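Local coordinates for designed CISK-PX domain (Synthetic construct, PDB 4OXW), which is a computationally designed version of the CISK PX domain, a domain that in natural relatives binds phosphoinositides, and may share that binding, at residues Ser11-Glu16 with Lys29-Thr34. Sequence-based numbering, arbitrary orientation.
Sequences SIPDFE and KIKVKT
S11 and K31 form an antiparallel hydrogen-bonded pair in the hairpin of strands 9-18 and 25-34, part of the three-stranded sheet of the PX fold. K31 N gives a 2.8 Å bond to S11 O, and S11 N returns one to K31 O. S11 O also receives the CA-H of I30. On the face that carries the K31 side chain, S11 OG lies between backbone N and carbonyl carbon (chi1 61°), beside K31 CB, and a water joins it to K31 O. The K31 chain crosses the P13 ring, with CG of P13 packed tightly at 3.5 Å from CD of K31. K29 O is buried with no hydrogen-bond partner: P13 has no N-H to offer it. P13 CD sits 3.3 Å from that oxygen, the CA-H of I12 makes a CA-H...O contact with it, and I12 CG2 lies against it at 3.3 Å. Further along, K29 N bonds D14 O at 3.0 Å. The extended K29 chain, CG anti to backbone N (chi1 177°), carries NZ to a water that donates to D14 OD2 at 2.9 Å. On the face opposite K29 and K31, I12 and I30 run alongside each other in the same direction, their CG1 atoms 4.2 Å apart; I12 also touches K85 and Y28. An alanine at I12, keeping only CB, would probably leave I30 CG1 without this neighbour and open a gap over K29 O and beside K85 and Y28. Outward, I30 packs on F110 and L111 of helix 105-112, while helix 78-96 holds strand 9-18 through hydrogen bonds from I12 N to E89 OE2 and from K85 NZ to P13 O.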
loop_
_atom_site.group_PDB
_atom_site.type_symbol
_atom_site.label_atom_id
_atom_site.label_comp_id
_atom_site.label_asym_id
_atom_site.label_seq_id
_atom_site.Cartn_x
_atom_site.Cartn_y
_atom_site.Cartn_z
ATOM N N SER A 11 -5.917 -7.117 0.039
ATOM C CA SER A 11 -4.967 -7.770 0.943
ATOM C C SER A 11 -3.570 -7.639 0.349
ATOM O O SER A 11 -3.422 -7.238 -0.801
ATOM C CB SER A 11 -5.288 -9.267 1.140
ATOM O OG SER A 11 -5.221 -9.991 -0.085
ATOM N N ILE A 12 -2.551 -7.859 1.181
ATOM C CA ILE A 12 -1.165 -7.812 0.761
ATOM C C ILE A 12 -0.464 -9.092 1.207
ATOM O O ILE A 12 0.086 -9.180 2.330
ATOM C CB ILE A 12 -0.417 -6.557 1.314
ATOM C CG1 ILE A 12 -1.194 -5.296 0.972
ATOM C CG2 ILE A 12 0.985 -6.500 0.710
ATOM C CD1 ILE A 12 -0.529 -4.022 1.472
ATOM N N PRO A 13 -0.531 -10.124 0.346
ATOM C CA PRO A 13 -0.011 -11.443 0.730
ATOM C C PRO A 13 1.504 -11.477 0.862
ATOM O O PRO A 13 2.042 -12.204 1.716
ATOM C CB PRO A 13 -0.489 -12.341 -0.420
ATOM C CG PRO A 13 -0.814 -11.419 -1.549
ATOM C CD PRO A 13 -1.336 -10.186 -0.879
ATOM N N ASP A 14 2.193 -10.687 0.045
ATOM C CA ASP A 14 3.649 -10.739 -0.002
ATOM C C ASP A 14 4.276 -9.428 -0.365
ATOM O O ASP A 14 3.620 -8.569 -0.977
ATOM C CB ASP A 14 4.111 -11.695 -1.092
ATOM C CG ASP A 14 3.463 -13.030 -1.010
ATOM O OD1 ASP A 14 3.869 -13.820 -0.130
ATOM O OD2 ASP A 14 2.565 -13.280 -1.839
ATOM N N PHE A 15 5.557 -9.306 -0.019
ATOM C CA PHE A 15 6.453 -8.319 -0.600
ATOM C C PHE A 15 7.472 -9.036 -1.507
ATOM O O PHE A 15 7.669 -10.273 -1.421
ATOM C CB PHE A 15 7.132 -7.488 0.480
ATOM C CG PHE A 15 8.049 -8.241 1.351
ATOM C CD1 PHE A 15 9.285 -8.625 0.898
ATOM C CD2 PHE A 15 7.675 -8.596 2.629
ATOM C CE1 PHE A 15 10.141 -9.356 1.722
ATOM C CE2 PHE A 15 8.524 -9.290 3.452
ATOM C CZ PHE A 15 9.749 -9.694 2.992
ATOM N N GLU A 16 8.073 -8.279 -2.406
ATOM C CA GLU A 16 9.012 -8.821 -3.378
ATOM C C GLU A 16 10.118 -7.802 -3.566
ATOM O O GLU A 16 9.877 -6.594 -3.546
ATOM C CB GLU A 16 8.313 -9.040 -4.716
ATOM C CG GLU A 16 7.261 -10.134 -4.646
ATOM C CD GLU A 16 6.486 -10.329 -5.923
ATOM O OE1 GLU A 16 6.872 -9.737 -6.957
ATOM O OE2 GLU A 16 5.488 -11.088 -5.875
ATOM N N LYS A 29 2.749 -6.610 -3.014
ATOM C CA LYS A 29 1.741 -7.110 -3.929
ATOM C C LYS A 29 0.360 -6.949 -3.296
ATOM O O LYS A 29 0.048 -7.603 -2.306
ATOM C CB LYS A 29 2.026 -8.588 -4.227
ATOM C CG LYS A 29 0.977 -9.209 -5.104
ATOM C CD LYS A 29 1.251 -10.677 -5.370
ATOM C CE LYS A 29 0.273 -11.186 -6.430
ATOM N NZ LYS A 29 0.432 -12.661 -6.671
ATOM N N ILE A 30 -0.452 -6.041 -3.839
ATOM C CA ILE A 30 -1.812 -5.837 -3.351
ATOM C C ILE A 30 -2.783 -6.665 -4.240
ATOM O O ILE A 30 -2.864 -6.441 -5.459
ATOM C CB ILE A 30 -2.238 -4.376 -3.382
ATOM C CG1 ILE A 30 -1.146 -3.456 -2.772
ATOM C CG2 ILE A 30 -3.603 -4.206 -2.694
ATOM C CD1 ILE A 30 -1.443 -1.982 -2.929
ATOM N N LYS A 31 -3.474 -7.607 -3.621
ATOM C CA LYS A 31 -4.525 -8.408 -4.287
ATOM C C LYS A 31 -5.856 -7.684 -4.082
ATOM O O LYS A 31 -6.193 -7.285 -2.962
ATOM C CB LYS A 31 -4.585 -9.837 -3.706
ATOM C CG LYS A 31 -3.434 -10.720 -4.182
ATOM C CD LYS A 31 -3.501 -12.146 -3.638
ATOM C CE LYS A 31 -4.912 -12.727 -3.588
ATOM N NZ LYS A 31 -4.877 -14.152 -3.122
ATOM N N VAL A 32 -6.573 -7.445 -5.183
ATOM C CA VAL A 32 -7.771 -6.626 -5.176
ATOM C C VAL A 32 -8.888 -7.509 -5.740
ATOM O O VAL A 32 -8.697 -8.153 -6.747
ATOM C CB VAL A 32 -7.615 -5.373 -6.028
ATOM C CG1 VAL A 32 -8.873 -4.503 -5.958
ATOM C CG2 VAL A 32 -6.388 -4.574 -5.620
ATOM N N LYS A 33 -10.000 -7.609 -5.010
ATOM C CA LYS A 33 -11.188 -8.365 -5.460
ATOM C C LYS A 33 -12.410 -7.470 -5.478
ATOM O O LYS A 33 -12.624 -6.634 -4.589
ATOM C CB LYS A 33 -11.408 -9.534 -4.511
ATOM C CG LYS A 33 -10.305 -10.545 -4.613
ATOM C CD LYS A 33 -10.173 -11.387 -3.366
ATOM C CE LYS A 33 -11.201 -12.502 -3.319
ATOM N NZ LYS A 33 -10.693 -13.632 -2.485
ATOM N N THR A 34 -13.219 -7.579 -6.518
ATOM C CA THR A 34 -14.465 -6.857 -6.497
ATOM C C THR A 34 -15.404 -7.685 -7.339
ATOM O O THR A 34 -15.016 -8.175 -8.389
ATOM C CB THR A 34 -14.354 -5.416 -7.001
ATOM O OG1 THR A 34 -15.624 -4.772 -6.845
ATOM C CG2 THR A 34 -13.953 -5.347 -8.432
HETATM O O HOH W 1 -7.678 -9.776 -1.482
HETATM O O HOH W 2 0.663 -14.041 -3.842
#